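PDB 6MPR: malonate decarboxylase subunit alpha from Acinetobacter baumannii ATCC 17978, which probably acts as the acyl-carrier-protein transferase of malonate decarboxylase, exchanging acetyl for malonyl on the carrier subunit during conversion of malonate to acetate. Local coordinates for residues S265-I270 and N297-P302; G292-N297 and T312-S317. All blocks are in the same frame, centred on the assembly; numbering follows the deposited sequence. Where two conformers were deposited one is given.

Contact 1 (S265-I270 and N297-P302)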
loop_
_atom_site.group_PDB
_atom_site.type_symbol
_atom_site.label_atom_id
_atom_site.label_comp_id
_atom_site.label_asym_id
_atom_site.label_seq_id
_atom_site.Cartn_x
_atom_site.Cartn_y
_atom_site.Cartn_z
ATOM N N SER A 265 -17.754 -3.771 3.201
ATOM C CA SER A 265 -16.408 -4.232 3.528
ATOM C C SER A 265 -15.819 -3.322 4.593
ATOM O O SER A 265 -16.085 -2.116 4.602
ATOM C CB SER A 265 -15.511 -4.241 2.284
ATOM O OG SER A 265 -15.503 -2.975 1.650
ATOM N N LEU A 266 -15.017 -3.894 5.491
ATOM C CA LEU A 266 -14.589 -3.091 6.631
ATOM C C LEU A 266 -13.465 -3.778 7.391
ATOM O O LEU A 266 -13.213 -4.980 7.237
ATOM C CB LEU A 266 -15.764 -2.814 7.585
ATOM C CG LEU A 266 -16.292 -3.967 8.454
ATOM C CD1 LEU A 266 -17.340 -3.418 9.394
ATOM C CD2 LEU A 266 -16.889 -5.138 7.633
ATOM N N ASN A 267 -12.785 -2.973 8.202
ATOM C CA ASN A 267 -11.902 -3.422 9.266
ATOM C C ASN A 267 -12.422 -2.905 10.606
ATOM O O ASN A 267 -12.934 -1.783 10.697
ATOM C CB ASN A 267 -10.480 -2.930 9.019
ATOM C CG ASN A 267 -9.551 -3.157 10.208
ATOM O OD1 ASN A 267 -9.229 -2.215 10.943
ATOM N ND2 ASN A 267 -9.087 -4.401 10.382
ATOM N N HIS A 268 -12.304 -3.739 11.634
ATOM C CA HIS A 268 -12.566 -3.367 13.020
ATOM C C HIS A 268 -11.243 -3.267 13.761
ATOM O O HIS A 268 -10.478 -4.237 13.776
ATOM C CB HIS A 268 -13.404 -4.415 13.755
ATOM C CG HIS A 268 -14.865 -4.374 13.454
ATOM N ND1 HIS A 268 -15.748 -5.262 14.028
ATOM C CD2 HIS A 268 -15.603 -3.544 12.684
ATOM C CE1 HIS A 268 -16.973 -4.988 13.607
ATOM N NE2 HIS A 268 -16.913 -3.940 12.802
ATOM N N GLY A 269 -11.000 -2.129 14.411
ATOM C CA GLY A 269 -9.973 -2.088 15.444
ATOM C C GLY A 269 -10.433 -2.876 16.659
ATOM O O GLY A 269 -11.570 -2.727 17.115
ATOM N N ILE A 270 -9.561 -3.740 17.178
ATOM C CA ILE A 270 -9.979 -4.692 18.205
ATOM C C ILE A 270 -10.313 -3.957 19.505
ATOM O O ILE A 270 -9.564 -3.080 19.959
ATOM C CB ILE A 270 -8.895 -5.764 18.413
ATOM C CG1 ILE A 270 -9.290 -6.726 19.534
ATOM C CG2 ILE A 270 -7.550 -5.142 18.727
ATOM C CD1 ILE A 270 -10.235 -7.788 19.100
ATOM N N ASN A 297 -17.308 -8.558 3.487
ATOM C CA ASN A 297 -15.901 -8.806 3.192
ATOM C C ASN A 297 -15.024 -8.059 4.182
ATOM O O ASN A 297 -15.179 -6.850 4.364
ATOM C CB ASN A 297 -15.596 -8.387 1.755
ATOM C CG ASN A 297 -16.561 -9.004 0.775
ATOM O OD1 ASN A 297 -16.583 -10.222 0.602
ATOM N ND2 ASN A 297 -17.378 -8.174 0.137
ATOM N N TRP A 298 -14.098 -8.773 4.817
ATOM C CA TRP A 298 -13.352 -8.215 5.927
ATOM C C TRP A 298 -11.844 -8.262 5.696
ATOM O O TRP A 298 -11.312 -9.196 5.081
ATOM C CB TRP A 298 -13.683 -8.975 7.217
ATOM C CG TRP A 298 -15.133 -8.922 7.638
ATOM C CD1 TRP A 298 -16.213 -9.492 7.003
ATOM C CD2 TRP A 298 -15.641 -8.298 8.812
ATOM N NE1 TRP A 298 -17.365 -9.239 7.712
ATOM C CE2 TRP A 298 -17.039 -8.520 8.837
ATOM C CE3 TRP A 298 -15.052 -7.570 9.855
ATOM C CZ2 TRP A 298 -17.852 -8.038 9.863
ATOM C CZ3 TRP A 298 -15.866 -7.090 10.871
ATOM C CH2 TRP A 298 -17.252 -7.334 10.869
ATOM N N THR A 299 -11.162 -7.242 6.204
ATOM C CA THR A 299 -9.730 -7.293 6.466
ATOM C C THR A 299 -9.598 -7.316 7.981
ATOM O O THR A 299 -9.881 -6.312 8.653
ATOM C CB THR A 299 -8.987 -6.104 5.855
ATOM O OG1 THR A 299 -9.559 -4.881 6.346
ATOM C CG2 THR A 299 -9.088 -6.132 4.344
ATOM N N LEU A 300 -9.202 -8.467 8.519
ATOM C CA LEU A 300 -9.323 -8.696 9.955
ATOM C C LEU A 300 -8.526 -9.939 10.333
ATOM O O LEU A 300 -8.431 -10.880 9.543
ATOM C CB LEU A 300 -10.800 -8.899 10.346
ATOM C CG LEU A 300 -11.160 -8.661 11.815
ATOM C CD1 LEU A 300 -11.354 -7.160 12.050
ATOM C CD2 LEU A 300 -12.406 -9.429 12.156
ATOM N N ASN A 301 -7.976 -9.958 11.552
ATOM C CA ASN A 301 -7.470 -11.225 12.051
ATOM C C ASN A 301 -8.646 -12.137 12.396
ATOM O O ASN A 301 -9.807 -11.714 12.377
ATOM C CB ASN A 301 -6.536 -10.995 13.236
ATOM C CG ASN A 301 -5.121 -10.678 12.790
ATOM O OD1 ASN A 301 -4.877 -10.448 11.605
ATOM N ND2 ASN A 301 -4.186 -10.661 13.730
ATOM N N PRO A 302 -8.387 -13.440 12.648
ATOM C CA PRO A 302 -9.533 -14.322 12.966
ATOM C C PRO A 302 -10.050 -14.130 14.393
ATOM O O PRO A 302 -9.770 -14.904 15.321
ATOM C CB PRO A 302 -8.952 -15.725 12.756
ATOM C CG PRO A 302 -7.621 -15.537 12.092
ATOM C CD PRO A 302 -7.141 -14.219 12.571
#

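Contact 2 (G292-N297 and T312-S317)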
loop_
_atom_site.group_PDB
_atom_site.type_symbol
_atom_site.label_atom_id
_atom_site.label_comp_id
_atom_site.label_asym_id
_atom_site.label_seq_id
_atom_site.Cartn_x
_atom_site.Cartn_y
_atom_site.Cartn_z
ATOM N N GLY A 292 -26.273 -10.457 4.652
ATOM C CA GLY A 292 -25.916 -10.370 3.256
ATOM C C GLY A 292 -25.999 -8.986 2.650
ATOM O O GLY A 292 -25.597 -8.814 1.489
ATOM N N LYS A 293 -26.500 -7.991 3.388
ATOM C CA LYS A 293 -26.608 -6.624 2.891
ATOM C C LYS A 293 -25.513 -5.713 3.407
ATOM O O LYS A 293 -25.346 -4.616 2.863
ATOM C CB LYS A 293 -27.953 -6.006 3.289
ATOM C CG LYS A 293 -29.140 -6.758 2.733
ATOM C CD LYS A 293 -30.441 -6.089 3.126
ATOM C CE LYS A 293 -31.615 -7.009 2.831
ATOM N NZ LYS A 293 -32.834 -6.521 3.534
ATOM N N ILE A 294 -24.818 -6.115 4.477
ATOM C CA ILE A 294 -23.737 -5.344 5.080
ATOM C C ILE A 294 -22.686 -6.317 5.603
ATOM O O ILE A 294 -22.973 -7.474 5.916
ATOM C CB ILE A 294 -24.193 -4.421 6.233
ATOM C CG1 ILE A 294 -24.759 -5.252 7.392
ATOM C CG2 ILE A 294 -25.252 -3.408 5.749
ATOM C CD1 ILE A 294 -24.992 -4.459 8.658
ATOM N N CYS A 295 -21.456 -5.823 5.699
ATOM C CA CYS A 295 -20.388 -6.510 6.430
ATOM C C CYS A 295 -20.074 -7.885 5.844
ATOM O O CYS A 295 -19.918 -8.871 6.573
ATOM C CB CYS A 295 -20.739 -6.635 7.915
ATOM S SG CYS A 295 -21.088 -5.065 8.750
ATOM N N ARG A 296 -19.911 -7.934 4.521
ATOM C CA ARG A 296 -19.645 -9.193 3.829
ATOM C C ARG A 296 -18.161 -9.536 3.763
ATOM O O ARG A 296 -17.780 -10.695 3.980
ATOM C CB ARG A 296 -20.228 -9.140 2.422
ATOM C CG ARG A 296 -21.740 -9.028 2.426
ATOM C CD ARG A 296 -22.315 -9.276 1.047
ATOM N NE ARG A 296 -22.008 -8.179 0.143
ATOM C CZ ARG A 296 -21.248 -8.285 -0.941
ATOM N NH1 ARG A 296 -20.722 -9.460 -1.274
ATOM N NH2 ARG A 296 -21.026 -7.216 -1.697
ATOM N N ASN A 297 -17.308 -8.558 3.487
ATOM C CA ASN A 297 -15.901 -8.806 3.192
ATOM C C ASN A 297 -15.024 -8.059 4.182
ATOM O O ASN A 297 -15.179 -6.850 4.364
ATOM C CB ASN A 297 -15.596 -8.387 1.755
ATOM C CG ASN A 297 -16.561 -9.004 0.775
ATOM O OD1 ASN A 297 -16.583 -10.222 0.602
ATOM N ND2 ASN A 297 -17.378 -8.174 0.137
ATOM N N THR A 312 -23.363 -18.002 11.025
ATOM C CA THR A 312 -24.709 -17.690 10.549
ATOM C C THR A 312 -24.731 -17.121 9.140
ATOM O O THR A 312 -25.810 -16.745 8.662
ATOM C CB THR A 312 -25.416 -16.710 11.493
ATOM O OG1 THR A 312 -24.567 -15.577 11.729
ATOM C CG2 THR A 312 -25.751 -17.379 12.825
ATOM N N GLY A 313 -23.587 -17.044 8.466
ATOM C CA GLY A 313 -23.559 -16.683 7.057
ATOM C C GLY A 313 -23.409 -15.209 6.743
ATOM O O GLY A 313 -23.605 -14.828 5.584
ATOM N N TRP A 314 -23.062 -14.368 7.724
ATOM C CA TRP A 314 -22.857 -12.950 7.434
ATOM C C TRP A 314 -21.534 -12.713 6.732
ATOM O O TRP A 314 -21.440 -11.862 5.839
ATOM C CB TRP A 314 -22.864 -12.118 8.715
ATOM C CG TRP A 314 -24.204 -11.972 9.318
ATOM C CD1 TRP A 314 -24.897 -12.924 10.008
ATOM C CD2 TRP A 314 -25.022 -10.797 9.312
ATOM N NE1 TRP A 314 -26.107 -12.416 10.420
ATOM C CE2 TRP A 314 -26.202 -11.111 10.013
ATOM C CE3 TRP A 314 -24.867 -9.511 8.785
ATOM C CZ2 TRP A 314 -27.238 -10.190 10.179
ATOM C CZ3 TRP A 314 -25.884 -8.600 8.952
ATOM C CH2 TRP A 314 -27.061 -8.943 9.642
ATOM N N VAL A 315 -20.501 -13.445 7.136
ATOM C CA VAL A 315 -19.124 -13.147 6.768
ATOM C C VAL A 315 -18.764 -13.992 5.557
ATOM O O VAL A 315 -18.630 -15.219 5.663
ATOM C CB VAL A 315 -18.163 -13.423 7.926
ATOM C CG1 VAL A 315 -16.736 -13.164 7.479
ATOM C CG2 VAL A 315 -18.511 -12.568 9.147
ATOM N N GLU A 316 -18.549 -13.331 4.415
ATOM C CA GLU A 316 -18.252 -14.033 3.172
ATOM C C GLU A 316 -16.767 -14.249 2.940
ATOM O O GLU A 316 -16.386 -15.267 2.349
ATOM C CB GLU A 316 -18.874 -13.280 1.994
ATOM C CG GLU A 316 -20.397 -13.441 2.067
ATOM C CD GLU A 316 -21.169 -12.624 1.054
ATOM O OE1 GLU A 316 -22.396 -12.485 1.250
ATOM O OE2 GLU A 316 -20.566 -12.126 0.076
ATOM N N SER A 317 -15.926 -13.337 3.411
ATOM C CA SER A 317 -14.496 -13.441 3.178
ATOM C C SER A 317 -13.761 -12.685 4.274
ATOM O O SER A 317 -14.217 -11.635 4.739
ATOM C CB SER A 317 -14.123 -12.881 1.804
ATOM O OG SER A 317 -14.293 -11.470 1.766
HETATM O O HOH W 1 -23.527 -10.185 5.593
HETATM O O HOH W 2 -18.395 -11.977 -1.158
#

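Contact 1 (S265-I270 and N297-P302)
Ser265 lies beside Asn297 in a pair of parallel strands: their CB atoms approach to 4.2 Å on one face of the sheet. Ser265 OG turns to the backbone N of Asp362 instead. The chain of Leu266 reaches both ways along strand 297-299, Leu266 N giving a hydrogen bond to Asn297 O (3.2 Å) and Leu266 O accepting one from Thr299 N (3.2 Å), the spaced pattern by which a residue of a parallel sheet straddles its partner, here Trp298. On the other face the side chains of Leu266 and Trp298 run side by side. Leu266 CG stands between the backbone N and the carbonyl carbon (chi1 73°), beside the indole; from it CD2 extends over the six-membered ring, 3.5 Å from its centroid and close to the ring normal, in a CH-pi contact. Asn267 adds a side-chain bond where the backbone pairing ends: its ND2 gives an almost straight hydrogen bond to Thr299 O (2.7 Å, 177°), the acceptor lying in the amide plane. His268 offers its ring face to the indole edge, Trp298 CZ3 standing 3.6 Å above the imidazole centre in a T-shaped stack with planes 82° apart. The imidazole is held at both nitrogens, ND1 by Glu278 and NE2 by Tyr258, which would fix its rotation under the indole edge. Leu300 CD1 packs against His268 CB (3.8 Å). Strands 265-268 and 297-299, joined through helix 272-287, form a beta-alpha-beta unit in a mostly parallel sheet, consistent with the family's Rossmann-like clan. Strand 363-366 flanks 265-268 on its other side, helix 272-287 packs on His268, helix 350-359 meets Thr299, and Val152 of the second subunit touches Ser265, Asn297 and Thr299.

Contact 2 (G292-N297 and T312-S317)
Trp314 lies alongside Ile294, whose CG1 meets the indole at its edge, in the ring plane, 3.9 Å from Trp314 CZ3. Just before it, Gly313 ends helix 307-311 in a Schellman motif. The backbone carbonyl of Trp314 accepts from a water (2.7 Å to Trp314 O) that also donates to Ile294 O and accepts from Gly292 N, bridging three backbone groups of the two loops. After Val315, Glu316 N and Ser317 N both bond to Arg296 O, at 2.8 Å and 3.3 Å respectively, so one carbonyl grips two successive amides. The side chain of Glu316 extends beyond CG and crosses that of Arg296, which bends at chi3 (-71°). NH1 of Arg296 reaches the syn side of Glu316 OE2 at 3.0 Å in a salt bridge; the oxygen lies near the guanidinium plane, but the two flat groups are turned 52° apart. Ser317 opens the strand pairing beside Asn297, its OG donating to an in-plane lone pair of Asn297 OD1 (2.9 Å). One NH1 bond to Glu316 and the NE bond to Gln264 OE1 together help to fix the guanidinium of Arg296, which probably stabilises the carboxylate in its charged form. Backbone groups and water thus do much of the joining where regular strand pairing has yet to begin.

How the contacts relate
Contact 1 lies about 10 Å from the centre of the chain and contact 2 about 22 Å, measured to their centres; all the touching residues of contact 1 are buried, whereas contact 2 includes partly exposed ones. They share Asn297 and serve successive strands of one sheet, whose order runs 265-268, 297-299, 317-319. Trp298 N probably bonds to Ser317 O, and Leu266 CD2 packs on Cys295 CA, so the two merge. Regular strand pairing and aromatic packing dominate the inner contact, while a salt bridge, water and irregular backbone bonds hold the loops leading into strands 297-299 and 317-319, the latter outermost within this chain. Both reach the second subunit.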